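Local atomic coordinates of hydrolase, putative (Plasmodium vivax, PDB entry 2B30), a protein that is of unknown function but probably acts as a metal-dependent phosphatase of the haloacid dehalogenase (HAD) superfamily, Cof-like branch, and binds a calcium ion in the crystal. Residues A[94-105]-A[225-236]. Numbering follows the deposited sequence.
Sequences GVYINGTIVYDQ and KYTGINYLLKHY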
ATOM      1  N   GLY A  94       9.603 -12.417  10.619  1.00 37.40           N
ATOM      2  CA  GLY A  94       8.695 -11.485  11.256  1.00 36.84           C
ATOM      3  C   GLY A  94       8.663 -10.088  10.673  1.00 35.49           C
ATOM      4  O   GLY A  94       9.661  -9.593  10.161  1.00 31.91           O
ATOM      5  N   VAL A  95       7.485  -9.471  10.765  1.00 34.73           N
ATOM      6  CA  VAL A  95       7.265  -8.086  10.386  1.00 32.90           C
ATOM      7  C   VAL A  95       6.933  -7.320  11.664  1.00 32.79           C
ATOM      8  O   VAL A  95       5.884  -7.537  12.280  1.00 32.41           O
ATOM      9  CB  VAL A  95       6.096  -7.969   9.388  1.00 31.65           C
ATOM     10  CG1 VAL A  95       5.792  -6.519   9.085  1.00 30.42           C
ATOM     11  CG2 VAL A  95       6.416  -8.729   8.114  1.00 30.83           C
ATOM     12  N   TYR A  96       7.830  -6.428  12.058  1.00 30.88           N
ATOM     13  CA  TYR A  96       7.711  -5.753  13.327  1.00 31.32           C
ATOM     14  C   TYR A  96       7.692  -4.255  13.132  1.00 32.60           C
ATOM     15  O   TYR A  96       8.127  -3.758  12.095  1.00 35.09           O
ATOM     16  CB  TYR A  96       8.868  -6.167  14.214  1.00 30.97           C
ATOM     17  CG  TYR A  96       8.881  -7.647  14.462  1.00 32.79           C
ATOM     18  CD1 TYR A  96       7.918  -8.229  15.261  1.00 35.53           C
ATOM     19  CD2 TYR A  96       9.842  -8.479  13.877  1.00 35.66           C
ATOM     20  CE1 TYR A  96       7.911  -9.592  15.499  1.00 34.16           C
ATOM     21  CE2 TYR A  96       9.838  -9.853  14.110  1.00 32.35           C
ATOM     22  CZ  TYR A  96       8.867 -10.391  14.925  1.00 31.00           C
ATOM     23  OH  TYR A  96       8.823 -11.724  15.182  1.00 31.80           O
ATOM     24  N   ILE A  97       7.162  -3.545  14.129  1.00 32.34           N
ATOM     25  CA  ILE A  97       7.112  -2.087  14.117  1.00 33.70           C
ATOM     26  C   ILE A  97       6.455  -1.589  12.831  1.00 32.43           C
ATOM     27  O   ILE A  97       7.002  -0.759  12.108  1.00 30.12           O
ATOM     28  CB  ILE A  97       8.518  -1.446  14.311  1.00 34.36           C
ATOM     29  CG1 ILE A  97       9.255  -2.121  15.480  1.00 35.36           C
ATOM     30  CG2 ILE A  97       8.392   0.082  14.555  1.00 32.70           C
ATOM     31  CD1 ILE A  97      10.443  -1.309  16.006  1.00 36.44           C
ATOM     32  N   ASN A  98       5.279  -2.141  12.562  1.00 32.24           N
ATOM     33  CA  ASN A  98       4.444  -1.741  11.443  1.00 32.99           C
ATOM     34  C   ASN A  98       5.154  -1.764  10.100  1.00 32.52           C
ATOM     35  O   ASN A  98       4.890  -0.934   9.222  1.00 32.23           O
ATOM     36  CB  ASN A  98       3.778  -0.386  11.736  1.00 33.24           C
ATOM     37  CG  ASN A  98       2.675  -0.511  12.768  1.00 32.19           C
ATOM     38  OD1 ASN A  98       2.196  -1.623  13.023  1.00 28.05           O
ATOM     39  ND2 ASN A  98       2.256   0.614  13.355  1.00 27.66           N
ATOM     40  N   GLY A  99       6.043  -2.739   9.938  1.00 30.33           N
ATOM     41  CA  GLY A  99       6.673  -2.979   8.650  1.00 30.23           C
ATOM     42  C   GLY A  99       8.003  -2.304   8.430  1.00 29.83           C
ATOM     43  O   GLY A  99       8.587  -2.454   7.353  1.00 27.09           O
ATOM     44  N   THR A 100       8.491  -1.593   9.447  1.00 29.82           N
ATOM     45  CA  THR A 100       9.773  -0.900   9.363  1.00 31.43           C
ATOM     46  C   THR A 100      10.948  -1.793   9.810  1.00 32.45           C
ATOM     47  O   THR A 100      12.114  -1.479   9.538  1.00 33.89           O
ATOM     48  CB  THR A 100       9.747   0.418  10.167  1.00 30.90           C
ATOM     49  OG1 THR A 100       9.371   0.153  11.520  1.00 34.29           O
ATOM     50  CG2 THR A 100       8.742   1.376   9.574  1.00 30.48           C
ATOM     51  N   ILE A 101      10.650  -2.907  10.477  1.00 31.49           N
ATOM     52  CA  ILE A 101      11.677  -3.908  10.773  1.00 33.98           C
ATOM     53  C   ILE A 101      11.200  -5.290  10.337  1.00 34.30           C
ATOM     54  O   ILE A 101      10.124  -5.726  10.732  1.00 35.65           O
ATOM     55  CB  ILE A 101      12.081  -3.937  12.274  1.00 32.25           C
ATOM     56  CG1 ILE A 101      12.709  -2.612  12.671  1.00 34.46           C
ATOM     57  CG2 ILE A 101      13.098  -5.064  12.552  1.00 30.70           C
ATOM     58  CD1 ILE A 101      12.959  -2.475  14.162  1.00 36.65           C
ATOM     59  N   VAL A 102      12.020  -5.977   9.543  1.00 35.45           N
ATOM     60  CA  VAL A 102      11.656  -7.288   8.997  1.00 35.53           C
ATOM     61  C   VAL A 102      12.816  -8.276   9.110  1.00 34.48           C
ATOM     62  O   VAL A 102      13.935  -7.961   8.705  1.00 36.19           O
ATOM     63  CB  VAL A 102      11.252  -7.178   7.513  1.00 35.24           C
ATOM     64  CG1 VAL A 102      10.821  -8.534   6.976  1.00 37.20           C
ATOM     65  CG2 VAL A 102      10.148  -6.158   7.333  1.00 34.34           C
ATOM     66  N   TYR A 103      12.541  -9.459   9.657  1.00 32.40           N
ATOM     67  CA  TYR A 103      13.540 -10.520   9.777  1.00 32.98           C
ATOM     68  C   TYR A 103      13.151 -11.723   8.937  1.00 32.56           C
ATOM     69  O   TYR A 103      11.975 -12.109   8.905  1.00 32.26           O
ATOM     70  CB  TYR A 103      13.682 -10.967  11.224  1.00 33.28           C
ATOM     71  CG  TYR A 103      14.185  -9.886  12.141  1.00 35.03           C
ATOM     72  CD1 TYR A 103      15.475  -9.393  12.028  1.00 37.29           C
ATOM     73  CD2 TYR A 103      13.373  -9.363  13.133  1.00 39.10           C
ATOM     74  CE1 TYR A 103      15.934  -8.394  12.876  1.00 37.64           C
ATOM     75  CE2 TYR A 103      13.826  -8.366  13.986  1.00 38.82           C
ATOM     76  CZ  TYR A 103      15.098  -7.894  13.852  1.00 35.72           C
ATOM     77  OH  TYR A 103      15.527  -6.913  14.689  1.00 37.73           O
ATOM     78  N   ASP A 104      14.125 -12.320   8.254  1.00 31.40           N
ATOM     79  CA  ASP A 104      13.858 -13.581   7.552  1.00 32.74           C
ATOM     80  C   ASP A 104      13.922 -14.728   8.558  1.00 33.91           C
ATOM     81  O   ASP A 104      14.219 -14.506   9.739  1.00 32.91           O
ATOM     82  CB  ASP A 104      14.763 -13.794   6.310  1.00 31.64           C
ATOM     83  CG  ASP A 104      16.230 -14.108   6.642  1.00 30.66           C
ATOM     84  OD1 ASP A 104      16.671 -14.134   7.812  1.00 30.78           O
ATOM     85  OD2 ASP A 104      16.969 -14.324   5.674  1.00 28.03           O
ATOM     86  N   GLN A 105      13.626 -15.938   8.096  1.00 34.97           N
ATOM     87  CA  GLN A 105      13.552 -17.107   8.976  1.00 37.45           C
ATOM     88  C   GLN A 105      14.846 -17.339   9.783  1.00 38.91           C
ATOM     89  O   GLN A 105      14.807 -17.825  10.914  1.00 39.91           O
ATOM     90  CB  GLN A 105      13.229 -18.333   8.129  1.00 37.83           C
ATOM     91  CG  GLN A 105      12.969 -19.601   8.889  1.00 36.16           C
ATOM     92  CD  GLN A 105      12.208 -20.571   8.039  1.00 35.95           C
ATOM     93  OE1 GLN A 105      12.568 -20.812   6.885  1.00 37.89           O
ATOM     94  NE2 GLN A 105      11.131 -21.119   8.584  1.00 35.63           N
ATOM     95  N   LYS A 225       2.390  -2.764   7.600  1.00 34.48           N
ATOM     96  CA  LYS A 225       2.582  -4.210   7.653  1.00 33.82           C
ATOM     97  C   LYS A 225       2.660  -4.804   6.248  1.00 32.61           C
ATOM     98  O   LYS A 225       3.526  -5.635   5.979  1.00 34.55           O
ATOM     99  CB  LYS A 225       1.473  -4.892   8.465  1.00 34.17           C
ATOM    100  CG  LYS A 225       1.561  -4.649   9.976  1.00 35.13           C
ATOM    101  CD  LYS A 225       0.519  -5.472  10.738  1.00 35.43           C
ATOM    102  CE  LYS A 225       0.251  -4.908  12.131  1.00 33.92           C
ATOM    103  NZ  LYS A 225      -0.500  -5.864  12.996  1.00 29.81           N
ATOM    104  N   TYR A 226       1.786  -4.354   5.350  1.00 31.31           N
ATOM    105  CA  TYR A 226       1.751  -4.873   3.972  1.00 31.87           C
ATOM    106  C   TYR A 226       3.075  -4.695   3.193  1.00 30.28           C
ATOM    107  O   TYR A 226       3.542  -5.637   2.547  1.00 28.63           O
ATOM    108  CB  TYR A 226       0.580  -4.258   3.185  1.00 33.00           C
ATOM    109  CG  TYR A 226       0.432  -4.805   1.767  1.00 34.12           C
ATOM    110  CD1 TYR A 226       0.186  -6.154   1.550  1.00 34.13           C
ATOM    111  CD2 TYR A 226       0.519  -3.960   0.643  1.00 36.11           C
ATOM    112  CE1 TYR A 226       0.047  -6.663   0.256  1.00 37.07           C
ATOM    113  CE2 TYR A 226       0.375  -4.461  -0.663  1.00 32.68           C
ATOM    114  CZ  TYR A 226       0.147  -5.811  -0.843  1.00 33.54           C
ATOM    115  OH  TYR A 226       0.008  -6.332  -2.102  1.00 31.00           O
ATOM    116  N   THR A 227       3.670  -3.502   3.250  1.00 28.11           N
ATOM    117  CA  THR A 227       4.904  -3.234   2.500  1.00 25.96           C
ATOM    118  C   THR A 227       6.066  -3.999   3.078  1.00 26.43           C
ATOM    119  O   THR A 227       6.962  -4.405   2.336  1.00 27.70           O
ATOM    120  CB  THR A 227       5.308  -1.767   2.512  1.00 24.01           C
ATOM    121  OG1 THR A 227       5.556  -1.336   3.862  1.00 26.49           O
ATOM    122  CG2 THR A 227       4.252  -0.927   1.868  1.00 21.94           C
ATOM    123  N   GLY A 228       6.057  -4.167   4.401  1.00 26.16           N
ATOM    124  CA  GLY A 228       7.050  -4.999   5.094  1.00 26.30           C
ATOM    125  C   GLY A 228       6.893  -6.464   4.727  1.00 27.40           C
ATOM    126  O   GLY A 228       7.874  -7.125   4.388  1.00 25.65           O
ATOM    127  N   ILE A 229       5.655  -6.962   4.789  1.00 27.39           N
ATOM    128  CA  ILE A 229       5.328  -8.331   4.368  1.00 29.64           C
ATOM    129  C   ILE A 229       5.845  -8.667   2.971  1.00 30.27           C
ATOM    130  O   ILE A 229       6.218  -9.810   2.717  1.00 27.98           O
ATOM    131  CB  ILE A 229       3.785  -8.575   4.383  1.00 32.50           C
ATOM    132  CG1 ILE A 229       3.294  -8.899   5.800  1.00 31.52           C
ATOM    133  CG2 ILE A 229       3.373  -9.711   3.423  1.00 32.74           C
ATOM    134  CD1 ILE A 229       1.804  -8.657   5.999  1.00 30.08           C
ATOM    135  N   ASN A 230       5.844  -7.684   2.066  1.00 32.73           N
ATOM    136  CA  ASN A 230       6.268  -7.911   0.683  1.00 34.62           C
ATOM    137  C   ASN A 230       7.740  -8.307   0.573  1.00 35.18           C
ATOM    138  O   ASN A 230       8.119  -9.025  -0.354  1.00 33.89           O
ATOM    139  CB  ASN A 230       5.953  -6.703  -0.208  1.00 35.97           C
ATOM    140  CG  ASN A 230       4.459  -6.634  -0.629  1.00 45.21           C
ATOM    141  OD1 ASN A 230       3.674  -7.563  -0.362  1.00 48.10           O
ATOM    142  ND2 ASN A 230       4.069  -5.525  -1.293  1.00 44.60           N
ATOM    143  N   TYR A 231       8.562  -7.862   1.521  1.00 35.92           N
ATOM    144  CA  TYR A 231       9.952  -8.327   1.586  1.00 36.80           C
ATOM    145  C   TYR A 231      10.022  -9.833   1.760  1.00 36.47           C
ATOM    146  O   TYR A 231      10.865 -10.485   1.131  1.00 37.36           O
ATOM    147  CB  TYR A 231      10.750  -7.627   2.701  1.00 37.49           C
ATOM    148  CG  TYR A 231      11.213  -6.257   2.281  1.00 37.85           C
ATOM    149  CD1 TYR A 231      12.520  -6.036   1.862  1.00 33.79           C
ATOM    150  CD2 TYR A 231      10.324  -5.190   2.262  1.00 37.41           C
ATOM    151  CE1 TYR A 231      12.925  -4.792   1.449  1.00 35.15           C
ATOM    152  CE2 TYR A 231      10.723  -3.948   1.858  1.00 39.07           C
ATOM    153  CZ  TYR A 231      12.021  -3.748   1.449  1.00 38.47           C
ATOM    154  OH  TYR A 231      12.389  -2.483   1.053  1.00 41.00           O
ATOM    155  N   LEU A 232       9.139 -10.381   2.603  1.00 35.81           N
ATOM    156  CA  LEU A 232       9.079 -11.831   2.846  1.00 33.99           C
ATOM    157  C   LEU A 232       8.542 -12.586   1.637  1.00 33.84           C
ATOM    158  O   LEU A 232       9.015 -13.674   1.311  1.00 35.09           O
ATOM    159  CB  LEU A 232       8.220 -12.146   4.067  1.00 33.20           C
ATOM    160  CG  LEU A 232       8.799 -11.754   5.426  1.00 33.48           C
ATOM    161  CD1 LEU A 232       7.840 -12.180   6.540  1.00 32.79           C
ATOM    162  CD2 LEU A 232      10.179 -12.367   5.632  1.00 33.42           C
ATOM    163  N   LEU A 233       7.567 -11.996   0.959  1.00 33.70           N
ATOM    164  CA  LEU A 233       7.031 -12.599  -0.262  1.00 34.44           C
ATOM    165  C   LEU A 233       8.111 -12.692  -1.342  1.00 33.86           C
ATOM    166  O   LEU A 233       8.241 -13.721  -2.002  1.00 30.66           O
ATOM    167  CB  LEU A 233       5.834 -11.797  -0.782  1.00 33.91           C
ATOM    168  CG  LEU A 233       4.699 -11.532   0.211  1.00 34.37           C
ATOM    169  CD1 LEU A 233       3.526 -10.912  -0.511  1.00 34.87           C
ATOM    170  CD2 LEU A 233       4.275 -12.789   0.953  1.00 33.94           C
ATOM    171  N   LYS A 234       8.872 -11.612  -1.504  1.00 35.03           N
ATOM    172  CA  LYS A 234       9.938 -11.549  -2.497  1.00 37.73           C
ATOM    173  C   LYS A 234      11.095 -12.464  -2.117  1.00 37.29           C
ATOM    174  O   LYS A 234      11.610 -13.199  -2.962  1.00 36.22           O
ATOM    175  CB  LYS A 234      10.435 -10.109  -2.672  1.00 38.91           C
ATOM    176  CG  LYS A 234       9.485  -9.232  -3.478  1.00 43.89           C
ATOM    177  CD  LYS A 234       9.703  -9.396  -4.980  1.00 49.72           C
ATOM    178  CE  LYS A 234      10.837  -8.499  -5.473  1.00 54.25           C
ATOM    179  NZ  LYS A 234      11.245  -8.776  -6.881  1.00 54.32           N
ATOM    180  N   HIS A 235      11.487 -12.426  -0.844  1.00 37.07           N
ATOM    181  CA  HIS A 235      12.624 -13.211  -0.366  1.00 37.65           C
ATOM    182  C   HIS A 235      12.394 -14.720  -0.557  1.00 36.46           C
ATOM    183  O   HIS A 235      13.330 -15.452  -0.891  1.00 35.94           O
ATOM    184  CB  HIS A 235      12.920 -12.888   1.106  1.00 38.14           C
ATOM    185  CG  HIS A 235      14.250 -13.387   1.588  1.00 40.67           C
ATOM    186  ND1 HIS A 235      15.445 -12.822   1.198  1.00 44.39           N
ATOM    187  CD2 HIS A 235      14.570 -14.386   2.446  1.00 41.84           C
ATOM    188  CE1 HIS A 235      16.445 -13.462   1.781  1.00 45.44           C
ATOM    189  NE2 HIS A 235      15.940 -14.414   2.545  1.00 43.74           N
ATOM    190  N   TYR A 236      11.154 -15.164  -0.358  1.00 32.83           N
ATOM    191  CA  TYR A 236      10.818 -16.574  -0.422  1.00 32.03           C
ATOM    192  C   TYR A 236       9.932 -16.901  -1.613  1.00 30.73           C
ATOM    193  O   TYR A 236       9.367 -17.975  -1.678  1.00 27.13           O
ATOM    194  CB  TYR A 236      10.106 -16.998   0.866  1.00 31.86           C
ATOM    195  CG  TYR A 236      10.993 -16.974   2.071  1.00 31.64           C
ATOM    196  CD1 TYR A 236      11.993 -17.930   2.235  1.00 32.24           C
ATOM    197  CD2 TYR A 236      10.842 -16.005   3.056  1.00 30.37           C
ATOM    198  CE1 TYR A 236      12.819 -17.919   3.348  1.00 29.05           C
ATOM    199  CE2 TYR A 236      11.669 -15.991   4.181  1.00 29.58           C
ATOM    200  CZ  TYR A 236      12.647 -16.949   4.313  1.00 29.00           C
ATOM    201  OH  TYR A 236      13.466 -16.937   5.403  1.00 33.94           O
TER
HETATM  202  O   HOH W   1       8.177  -1.689   4.527  1.00 26.80           O
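Val95 and Val102, on the two antiparallel arms of a beta-hairpin, both point onto helix 225-235 and pack against its middle turns. Val95 spreads its two methyls along the helix: with CG1 opposite the backbone N (chi1 175°), that methyl faces the carbonyl of Lys225, while CG2 meets Ile229 CG1 at 3.9 Å, the two side chains running roughly perpendicular. Val102 sets CG2 over Gly228 and CG1 against Leu232 CG at 4.1 Å. Leu232 fits between the arms, one methyl, CD1, beside Val95 CG2 and the other, CD2, against Val102 CG1 and the carbonyl of Tyr103. Where the hairpin turns, two glycines meet: Gly99 and Gly228 bring their CA atoms within 4.1 Å.

Polar contacts lie at the two ends. Gln105 N donates to Tyr236 OH (2.9 Å, 157° at the hydrogen), reaching the phenol near the plane of its ring just past the helix. Next to it the Asp104 carboxylate comes obliquely to the His235 imidazole, with OD2 3.3 Å from NE2, while its OD1 accepts from Tyr108 N. At the turn, a water donates to Gly99 O and also hydrogen-bonds Thr227 OG1, linking the two segments.

Lys225 extends past Asn98, its CE alongside Asn98 OD1 (3.9 Å), which accepts from Asn251 ND2, to a salt bridge with Asp252 and a bond to Cys67 O. Its side chain lies about 3 Å from that of the calcium ligand Asp33, so this end borders the metal site, a position consistent with the motif III lysine of HAD phosphatases. The helix packs on one face of the Rossmann-like HAD core sheet, where Ile229 and Leu232 also touch strand 63-67, Leu232 and His235 touch strand 109-112, and helix 253-257 flanks Lys225 and Ile229.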